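Local coordinates for protein cystatin-F (PDB 2CH9) that inhibits papain and cathepsin L, more weakly than other cystatins do, and forms a disulfide-linked homodimer, at residues V73-T78 / L103-E108; Q32-S37 / F51-I56; I23-P28 / T57-Q62. All blocks are in the same frame, centred on the assembly; numbering follows the deposited sequence. Where two conformers were deposited one is given.

Interaction 1 of 3, residues V73-T78 / L103-E108; sequences VEIGRT and LSCYSE
I75 and L103 face each other in an antiparallel, hydrogen-bonded pair, and their side chains cross at a slant: I75 CG1 lies 3.8 Å from L103 CB. With chi1 at 64°, I75 CG1 sits between its own backbone N and carbonyl carbon, and the extended branch beyond it takes CD1 to within 3.8 Å of C105 SG. This sulfur stands anti to the carbonyl carbon of C105 (chi1 -57°) and is tied by a disulfide to C125 of strand 117-126, so the isoleucine packs directly against a covalent link to the next strand. V73 projects from the same face as I75. Strands 67-78 and 102-112 are neighbours in the antiparallel sheet that cystatins wrap around their long helix. V73, I75, L103, C105 and S107 all lie on one side of it, where S107 OG bonds to S37 OG of helix 28-44. Two pairs of backbone bonds close the register: C105 N gives to V73 O at 2.9 Å and V73 N to C105 O at 3.1 Å, while I75 and L103 exchange a matching pair. Between them comes the non-hydrogen-bonded pair of E74 and S104, whose side chains emerge on the other face. Between the strands, E74 CA lies 3.4 Å from L103 O in a CA-H...O contact. The E74 chain is extended beyond CG, and its carboxylate forms a salt bridge with R55 on strand 49-63. S104 packs on K16 of the second subunit.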
loop_
_atom_site.group_PDB
_atom_site.type_symbol
_atom_site.label_atom_id
_atom_site.label_comp_id
_atom_site.label_asym_id
_atom_site.label_seq_id
_atom_site.Cartn_x
_atom_site.Cartn_y
_atom_site.Cartn_z
ATOM N N VAL A 73 -5.668 3.825 -12.442
ATOM C CA VAL A 73 -6.158 5.006 -13.148
ATOM C C VAL A 73 -5.457 5.111 -14.513
ATOM O O VAL A 73 -4.249 4.898 -14.610
ATOM C CB VAL A 73 -5.956 6.295 -12.282
ATOM C CG1 VAL A 73 -4.580 6.317 -11.627
ATOM C CG2 VAL A 73 -6.209 7.569 -13.089
ATOM N N GLU A 74 -6.220 5.360 -15.570
ATOM C CA GLU A 74 -5.637 5.640 -16.867
ATOM C C GLU A 74 -5.477 7.150 -17.030
ATOM O O GLU A 74 -6.345 7.919 -16.620
ATOM C CB GLU A 74 -6.482 5.049 -17.995
ATOM C CG GLU A 74 -6.335 3.532 -18.137
ATOM C CD GLU A 74 -7.395 2.913 -19.027
ATOM O OE1 GLU A 74 -7.929 3.610 -19.923
ATOM O OE2 GLU A 74 -7.700 1.714 -18.839
ATOM N N ILE A 75 -4.352 7.568 -17.602
ATOM C CA ILE A 75 -4.113 8.982 -17.883
ATOM C C ILE A 75 -3.836 9.177 -19.367
ATOM O O ILE A 75 -3.307 8.281 -20.020
ATOM C CB ILE A 75 -2.969 9.559 -17.028
ATOM C CG1 ILE A 75 -1.628 8.891 -17.367
ATOM C CG2 ILE A 75 -3.294 9.407 -15.530
ATOM C CD1 ILE A 75 -0.434 9.606 -16.762
ATOM N N GLY A 76 -4.217 10.337 -19.896
ATOM C CA GLY A 76 -4.054 10.621 -21.313
ATOM C C GLY A 76 -3.538 12.019 -21.586
ATOM O O GLY A 76 -3.813 12.955 -20.825
ATOM N N ARG A 77 -2.791 12.164 -22.681
ATOM C CA ARG A 77 -2.252 13.462 -23.067
ATOM C C ARG A 77 -3.376 14.394 -23.518
ATOM O O ARG A 77 -4.244 13.993 -24.293
ATOM C CB ARG A 77 -1.191 13.315 -24.157
ATOM C CG ARG A 77 -0.477 14.623 -24.465
ATOM C CD ARG A 77 0.505 14.511 -25.620
ATOM N NE ARG A 77 1.794 13.942 -25.222
ATOM C CZ ARG A 77 2.376 12.902 -25.813
ATOM N NH1 ARG A 77 1.799 12.305 -26.851
ATOM N NH2 ARG A 77 3.551 12.462 -25.377
ATOM N N THR A 78 -3.367 15.624 -23.002
ATOM C CA THR A 78 -4.326 16.653 -23.407
ATOM C C THR A 78 -3.701 17.619 -24.417
ATOM O O THR A 78 -2.516 17.517 -24.744
ATOM C CB THR A 78 -4.849 17.476 -22.199
ATOM O OG1 THR A 78 -3.802 18.313 -21.695
ATOM C CG2 THR A 78 -5.351 16.579 -21.090
ATOM N N LEU A 103 -1.451 6.165 -20.674
ATOM C CA LEU A 103 -0.709 5.313 -19.754
ATOM C C LEU A 103 -1.637 4.683 -18.741
ATOM O O LEU A 103 -2.629 5.296 -18.335
ATOM C CB LEU A 103 0.366 6.106 -19.008
ATOM C CG LEU A 103 1.594 6.563 -19.801
ATOM C CD1 LEU A 103 1.368 7.969 -20.352
ATOM C CD2 LEU A 103 2.831 6.531 -18.927
ATOM N N SER A 104 -1.302 3.460 -18.340
ATOM C CA SER A 104 -1.937 2.793 -17.214
ATOM C C SER A 104 -1.067 2.979 -15.986
ATOM O O SER A 104 0.108 2.586 -15.981
ATOM C CB SER A 104 -2.104 1.290 -17.475
ATOM O OG SER A 104 -2.938 1.038 -18.591
ATOM N N CYS A 105 -1.652 3.565 -14.948
ATOM C CA CYS A 105 -0.939 3.841 -13.712
ATOM C C CYS A 105 -1.535 3.119 -12.508
ATOM O O CYS A 105 -2.720 2.798 -12.478
ATOM C CB CYS A 105 -0.932 5.347 -13.421
ATOM S SG CYS A 105 -0.220 6.369 -14.709
ATOM N N TYR A 106 -0.687 2.861 -11.524
ATOM C CA TYR A 106 -1.128 2.558 -10.185
ATOM C C TYR A 106 -0.639 3.698 -9.297
ATOM O O TYR A 106 0.516 4.118 -9.385
ATOM C CB TYR A 106 -0.560 1.218 -9.697
ATOM C CG TYR A 106 -0.868 0.988 -8.232
ATOM C CD1 TYR A 106 -2.134 0.545 -7.827
ATOM C CD2 TYR A 106 0.090 1.262 -7.239
ATOM C CE1 TYR A 106 -2.438 0.365 -6.492
ATOM C CE2 TYR A 106 -0.211 1.077 -5.890
ATOM C CZ TYR A 106 -1.477 0.621 -5.528
ATOM O OH TYR A 106 -1.784 0.431 -4.204
ATOM N N SER A 107 -1.518 4.208 -8.447
ATOM C CA SER A 107 -1.106 5.206 -7.495
ATOM C C SER A 107 -1.630 4.966 -6.081
ATOM O O SER A 107 -2.665 4.306 -5.874
ATOM C CB SER A 107 -1.518 6.603 -7.965
ATOM O OG SER A 107 -2.913 6.765 -7.845
ATOM N N GLU A 108 -0.890 5.506 -5.116
ATOM C CA GLU A 108 -1.371 5.644 -3.747
ATOM C C GLU A 108 -1.338 7.120 -3.429
ATOM O O GLU A 108 -0.352 7.807 -3.727
ATOM C CB GLU A 108 -0.521 4.824 -2.783
ATOM C CG GLU A 108 -0.757 3.334 -2.971
ATOM C CD GLU A 108 0.172 2.427 -2.199
ATOM O OE1 GLU A 108 1.066 2.900 -1.442
ATOM O OE2 GLU A 108 0.005 1.202 -2.364
#

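Interaction 2 of 3, residues Q32-S37 / F51-I56; sequences QAARYS and FKESRI
R35 on helix 28-44 grips E53 on strand 49-63 through a side-on salt bridge, a tie between the long helix of the cystatin fold and the antiparallel sheet curled around it. The arginine leaves the helix with CG anti to the backbone N, beside the carbonyl carbon. From CB the chain bends at chi2 (56°), which brings CD to 3.7 Å from E53 OE1, and again at chi3, which turns NE to the carboxylate. NE makes the straight bond of the group: it gives its hydrogen to E53 OE1 at 2.9 Å, with an N-H...O angle of 173°, practically in the guanidinium plane. A second, weak bond runs from NE to E53 OE2. At the tip, NH2 donates to the syn lone pair of E53 OE2 at 2.9 Å; this oxygen is tilted out of the guanidinium plane, in keeping with the 46° between guanidinium and carboxylate. Each carboxylate oxygen thus has its own nitrogen. NH1, the remaining branch, forms a salt bridge with D89. K52 CE comes obliquely to NH2 at 3.7 Å, while the lysine's extended chain carries NZ on to C91 O; the two positive groups lie near each other without touching, and E53 probably offsets their repulsion. The carboxylate reaches R35 because the E53 chain bends at chi2, with CB kept 3.9 Å from A34 O. A classic beta bulge, in which S54 and R55 both face E74, interrupts the strand's alternation, so E53 and I56 both point toward the helix. Further along the strand, past this charged patch, I56 CD1 presses on A34 CB at 3.6 Å.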
loop_
_atom_site.group_PDB
_atom_site.type_symbol
_atom_site.label_atom_id
_atom_site.label_comp_id
_atom_site.label_asym_id
_atom_site.label_seq_id
_atom_site.Cartn_x
_atom_site.Cartn_y
_atom_site.Cartn_z
ATOM N N GLN A 32 -10.953 13.029 -6.826
ATOM C CA GLN A 32 -9.948 14.014 -6.444
ATOM C C GLN A 32 -8.578 13.354 -6.297
ATOM O O GLN A 32 -7.568 13.938 -6.657
ATOM C CB GLN A 32 -10.344 14.739 -5.157
ATOM C CG GLN A 32 -9.365 15.830 -4.725
ATOM C CD GLN A 32 -9.183 16.940 -5.784
ATOM O OE1 GLN A 32 -10.094 17.742 -6.020
ATOM N NE2 GLN A 32 -8.002 16.985 -6.415
ATOM N N ALA A 33 -8.545 12.123 -5.788
ATOM C CA ALA A 33 -7.277 11.407 -5.636
ATOM C C ALA A 33 -6.636 11.096 -6.999
ATOM O O ALA A 33 -5.415 11.210 -7.166
ATOM C CB ALA A 33 -7.473 10.135 -4.793
ATOM N N ALA A 34 -7.463 10.722 -7.973
ATOM C CA ALA A 34 -6.995 10.480 -9.338
ATOM C C ALA A 34 -6.454 11.755 -9.993
ATOM O O ALA A 34 -5.509 11.688 -10.780
ATOM C CB ALA A 34 -8.106 9.881 -10.185
ATOM N N ARG A 35 -7.054 12.904 -9.673
ATOM C CA ARG A 35 -6.519 14.201 -10.109
ATOM C C ARG A 35 -5.155 14.491 -9.486
ATOM O O ARG A 35 -4.232 14.937 -10.179
ATOM C CB ARG A 35 -7.504 15.347 -9.810
ATOM C CG ARG A 35 -6.991 16.754 -10.152
ATOM C CD ARG A 35 -6.553 16.906 -11.635
ATOM N NE ARG A 35 -7.627 16.578 -12.569
ATOM C CZ ARG A 35 -8.629 17.393 -12.902
ATOM N NH1 ARG A 35 -8.714 18.620 -12.399
ATOM N NH2 ARG A 35 -9.559 16.969 -13.750
ATOM N N TYR A 36 -5.014 14.258 -8.183
ATOM C CA TYR A 36 -3.692 14.390 -7.559
ATOM C C TYR A 36 -2.632 13.524 -8.242
ATOM O O TYR A 36 -1.491 13.962 -8.448
ATOM C CB TYR A 36 -3.742 14.047 -6.086
ATOM C CG TYR A 36 -4.509 15.035 -5.274
ATOM C CD1 TYR A 36 -4.377 16.409 -5.497
ATOM C CD2 TYR A 36 -5.335 14.608 -4.240
ATOM C CE1 TYR A 36 -5.088 17.330 -4.717
ATOM C CE2 TYR A 36 -6.049 15.510 -3.467
ATOM C CZ TYR A 36 -5.916 16.859 -3.704
ATOM O OH TYR A 36 -6.617 17.736 -2.923
ATOM N N SER A 37 -3.022 12.300 -8.603
ATOM C CA SER A 37 -2.097 11.344 -9.223
ATOM C C SER A 37 -1.546 11.876 -10.538
ATOM O O SER A 37 -0.328 11.857 -10.770
ATOM C CB SER A 37 -2.804 10.013 -9.465
ATOM O OG SER A 37 -3.217 9.478 -8.236
ATOM N N PHE A 51 -1.003 15.940 -18.938
ATOM C CA PHE A 51 -1.848 14.754 -18.978
ATOM C C PHE A 51 -3.014 14.942 -18.024
ATOM O O PHE A 51 -2.944 15.771 -17.125
ATOM C CB PHE A 51 -1.042 13.514 -18.606
ATOM C CG PHE A 51 -0.198 12.977 -19.730
ATOM C CD1 PHE A 51 0.845 13.729 -20.266
ATOM C CD2 PHE A 51 -0.434 11.701 -20.243
ATOM C CE1 PHE A 51 1.637 13.223 -21.309
ATOM C CE2 PHE A 51 0.346 11.186 -21.283
ATOM C CZ PHE A 51 1.384 11.947 -21.816
ATOM N N LYS A 52 -4.073 14.159 -18.214
ATOM C CA LYS A 52 -5.259 14.222 -17.369
ATOM C C LYS A 52 -5.791 12.806 -17.136
ATOM O O LYS A 52 -5.705 11.939 -18.025
ATOM C CB LYS A 52 -6.321 15.098 -18.049
ATOM C CG LYS A 52 -7.626 15.318 -17.290
ATOM C CD LYS A 52 -8.562 16.195 -18.106
ATOM C CE LYS A 52 -9.866 16.454 -17.389
ATOM N NZ LYS A 52 -10.798 17.287 -18.215
ATOM N N GLU A 53 -6.323 12.555 -15.943
ATOM C CA GLU A 53 -6.908 11.247 -15.665
ATOM C C GLU A 53 -8.042 10.999 -16.674
ATOM O O GLU A 53 -8.873 11.884 -16.919
ATOM C CB GLU A 53 -7.377 11.161 -14.207
ATOM C CG GLU A 53 -8.662 11.945 -13.850
ATOM C CD GLU A 53 -8.470 13.450 -13.682
ATOM O OE1 GLU A 53 -7.345 13.985 -13.830
ATOM O OE2 GLU A 53 -9.480 14.118 -13.403
ATOM N N SER A 54 -8.044 9.819 -17.296
ATOM C CA SER A 54 -9.063 9.510 -18.299
ATOM C C SER A 54 -10.048 8.435 -17.853
ATOM O O SER A 54 -11.183 8.423 -18.309
ATOM C CB SER A 54 -8.437 9.158 -19.658
ATOM O OG SER A 54 -7.696 7.950 -19.612
ATOM N N ARG A 55 -9.618 7.541 -16.964
ATOM C CA ARG A 55 -10.474 6.453 -16.496
ATOM C C ARG A 55 -9.942 5.903 -15.186
ATOM O O ARG A 55 -8.747 5.718 -15.038
ATOM C CB ARG A 55 -10.551 5.341 -17.557
ATOM C CG ARG A 55 -11.497 4.200 -17.231
ATOM C CD ARG A 55 -11.927 3.448 -18.503
ATOM N NE ARG A 55 -10.893 2.529 -18.978
ATOM C CZ ARG A 55 -11.047 1.210 -19.106
ATOM N NH1 ARG A 55 -12.207 0.628 -18.804
ATOM N NH2 ARG A 55 -10.035 0.465 -19.540
ATOM N N ILE A 56 -10.831 5.639 -14.238
ATOM C CA ILE A 56 -10.443 4.988 -12.998
ATOM C C ILE A 56 -11.093 3.620 -13.009
ATOM O O ILE A 56 -12.319 3.513 -12.930
ATOM C CB ILE A 56 -10.895 5.787 -11.767
ATOM C CG1 ILE A 56 -10.339 7.201 -11.830
ATOM C CG2 ILE A 56 -10.466 5.071 -10.473
ATOM C CD1 ILE A 56 -11.135 8.190 -11.047
#

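Interaction 3 of 3, residues I23-P28 / T57-Q62; sequences IKTNDP and TRALVQ
A water between I23 and A59 is held by both segments: it donates to I23 O at 3.1 Å and accepts from A59 N at 3.3 Å. I23 O and A59 N are themselves 4.6 Å apart, too far for a direct bond, and the water bridges them. Beside it I23 N does bond directly to A59 O, 3.3 Å away, approaching from above the carbonyl plane. The I23 side chain then splits over two residues of the strand. Its CG1 branch, anti to the backbone N (chi1 -170°), ends in CD1 at 3.8 Å from V61 CG1, whereas CG2 turns to A59 CB at 3.8 Å. Farther back along the strand, the methyl CG2 of T25 rests 3.8 Å from T57 O. Q62, at the end of 57-62, opens the secondary contact area of the inhibitor, and its NE2 bonds to the carbonyl of reactive-site G18. Residues 24-27 form a type I turn that leads to D27, the N-cap of helix 28-44. The segment thereby joins edge strand 21-22 to that helix, I23 and A59 both packing on V30, while strand 67-78 flanks 57-62 on its other side.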
loop_
_atom_site.group_PDB
_atom_site.type_symbol
_atom_site.label_atom_id
_atom_site.label_comp_id
_atom_site.label_asym_id
_atom_site.label_seq_id
_atom_site.Cartn_x
_atom_site.Cartn_y
_atom_site.Cartn_z
ATOM N N ILE A 23 -13.941 0.776 -2.912
ATOM C CA ILE A 23 -14.729 1.998 -2.965
ATOM C C ILE A 23 -15.109 2.253 -4.421
ATOM O O ILE A 23 -14.356 1.869 -5.319
ATOM C CB ILE A 23 -13.964 3.188 -2.300
ATOM C CG1 ILE A 23 -14.886 4.413 -2.119
ATOM C CG2 ILE A 23 -12.636 3.494 -3.038
ATOM C CD1 ILE A 23 -14.225 5.544 -1.318
ATOM N N LYS A 24 -16.291 2.843 -4.651
ATOM C CA LYS A 24 -16.780 3.145 -5.999
ATOM C C LYS A 24 -15.815 4.063 -6.734
ATOM O O LYS A 24 -15.252 4.982 -6.136
ATOM C CB LYS A 24 -18.181 3.788 -5.957
ATOM C CG LYS A 24 -19.235 2.963 -5.215
ATOM C CD LYS A 24 -20.665 3.378 -5.592
ATOM C CE LYS A 24 -21.659 3.121 -4.453
ATOM N NZ LYS A 24 -21.400 1.848 -3.698
ATOM N N THR A 25 -15.642 3.830 -8.033
ATOM C CA THR A 25 -14.624 4.565 -8.809
ATOM C C THR A 25 -15.109 5.975 -9.209
ATOM O O THR A 25 -14.355 6.763 -9.778
ATOM C CB THR A 25 -14.164 3.757 -10.055
ATOM O OG1 THR A 25 -15.300 3.488 -10.886
ATOM C CG2 THR A 25 -13.539 2.415 -9.648
ATOM N N ASN A 26 -16.370 6.283 -8.911
ATOM C CA ASN A 26 -16.907 7.635 -9.102
ATOM C C ASN A 26 -17.130 8.413 -7.793
ATOM O O ASN A 26 -17.745 9.484 -7.802
ATOM C CB ASN A 26 -18.183 7.626 -9.971
ATOM C CG ASN A 26 -19.387 6.998 -9.265
ATOM O OD1 ASN A 26 -19.269 6.403 -8.187
ATOM N ND2 ASN A 26 -20.560 7.135 -9.882
ATOM N N ASP A 27 -16.627 7.872 -6.682
ATOM C CA ASP A 27 -16.672 8.553 -5.389
ATOM C C ASP A 27 -15.902 9.873 -5.506
ATOM O O ASP A 27 -14.798 9.892 -6.048
ATOM C CB ASP A 27 -16.067 7.665 -4.306
ATOM C CG ASP A 27 -15.892 8.384 -2.981
ATOM O OD1 ASP A 27 -16.835 8.388 -2.163
ATOM O OD2 ASP A 27 -14.789 8.919 -2.739
ATOM N N PRO A 28 -16.499 10.985 -5.033
ATOM C CA PRO A 28 -15.839 12.280 -5.185
ATOM C C PRO A 28 -14.405 12.294 -4.636
ATOM O O PRO A 28 -13.534 12.884 -5.261
ATOM C CB PRO A 28 -16.766 13.244 -4.428
ATOM C CG PRO A 28 -18.119 12.574 -4.461
ATOM C CD PRO A 28 -17.813 11.102 -4.359
ATOM N N THR A 57 -10.274 2.578 -13.128
ATOM C CA THR A 57 -10.804 1.232 -13.314
ATOM C C THR A 57 -11.029 0.498 -11.994
ATOM O O THR A 57 -11.979 -0.274 -11.868
ATOM C CB THR A 57 -9.932 0.390 -14.277
ATOM O OG1 THR A 57 -8.554 0.704 -14.071
ATOM C CG2 THR A 57 -10.274 0.723 -15.712
ATOM N N ARG A 58 -10.165 0.758 -11.012
ATOM C CA ARG A 58 -10.244 0.099 -9.703
ATOM C C ARG A 58 -9.801 1.059 -8.611
ATOM O O ARG A 58 -8.974 1.933 -8.846
ATOM C CB ARG A 58 -9.408 -1.202 -9.678
ATOM C CG ARG A 58 -9.976 -2.278 -10.578
ATOM C CD ARG A 58 -9.332 -3.657 -10.437
ATOM N NE ARG A 58 -8.170 -3.798 -11.319
ATOM C CZ ARG A 58 -7.490 -4.931 -11.511
ATOM N NH1 ARG A 58 -7.845 -6.048 -10.877
ATOM N NH2 ARG A 58 -6.434 -4.945 -12.326
ATOM N N ALA A 59 -10.363 0.898 -7.419
ATOM C CA ALA A 59 -10.071 1.807 -6.308
ATOM C C ALA A 59 -10.276 1.085 -4.978
ATOM O O ALA A 59 -11.283 0.383 -4.797
ATOM C CB ALA A 59 -10.969 3.032 -6.372
ATOM N N LEU A 60 -9.330 1.282 -4.066
ATOM C CA LEU A 60 -9.457 0.871 -2.665
ATOM C C LEU A 60 -9.165 2.106 -1.831
ATOM O O LEU A 60 -8.449 2.997 -2.273
ATOM C CB LEU A 60 -8.449 -0.232 -2.270
ATOM C CG LEU A 60 -8.505 -1.624 -2.901
ATOM C CD1 LEU A 60 -7.206 -2.396 -2.708
ATOM C CD2 LEU A 60 -9.688 -2.461 -2.374
ATOM N N VAL A 61 -9.726 2.161 -0.630
ATOM C CA VAL A 61 -9.425 3.257 0.274
ATOM C C VAL A 61 -9.110 2.632 1.634
ATOM O O VAL A 61 -9.712 1.649 2.032
ATOM C CB VAL A 61 -10.586 4.248 0.356
ATOM C CG1 VAL A 61 -11.858 3.552 0.910
ATOM C CG2 VAL A 61 -10.214 5.479 1.176
ATOM N N GLN A 62 -8.112 3.172 2.314
ATOM C CA GLN A 62 -7.751 2.665 3.614
ATOM C C GLN A 62 -7.737 3.825 4.597
ATOM O O GLN A 62 -7.236 4.909 4.269
ATOM C CB GLN A 62 -6.377 2.001 3.514
ATOM C CG GLN A 62 -5.808 1.453 4.813
ATOM C CD GLN A 62 -4.421 0.853 4.613
ATOM O OE1 GLN A 62 -3.683 1.268 3.712
ATOM N NE2 GLN A 62 -4.076 -0.148 5.419
HETATM O O HOH W 1 -13.414 -0.352 -7.272
#

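How the interactions relate
Interactions 2 and 3 hold successive parts of the same strand, 49-63, the first to the helix and the second to the loop leading into it; they meet where T25 CB lies against I56 O. Interaction 1 joins the next two strands of the sheet and touches interaction 2 through the E74–R55 salt bridge and the packing of F51 against G76 and R77. It is the buried member, built from regular backbone bonds and apolar side chains, with a disulfide beside it. Interaction 2 lies at the surface and is led by a salt bridge, with one small apolar contact beside it. Interaction 3, partly buried near the sheet edge, mixes methyl packing with one direct and one water-mediated backbone link.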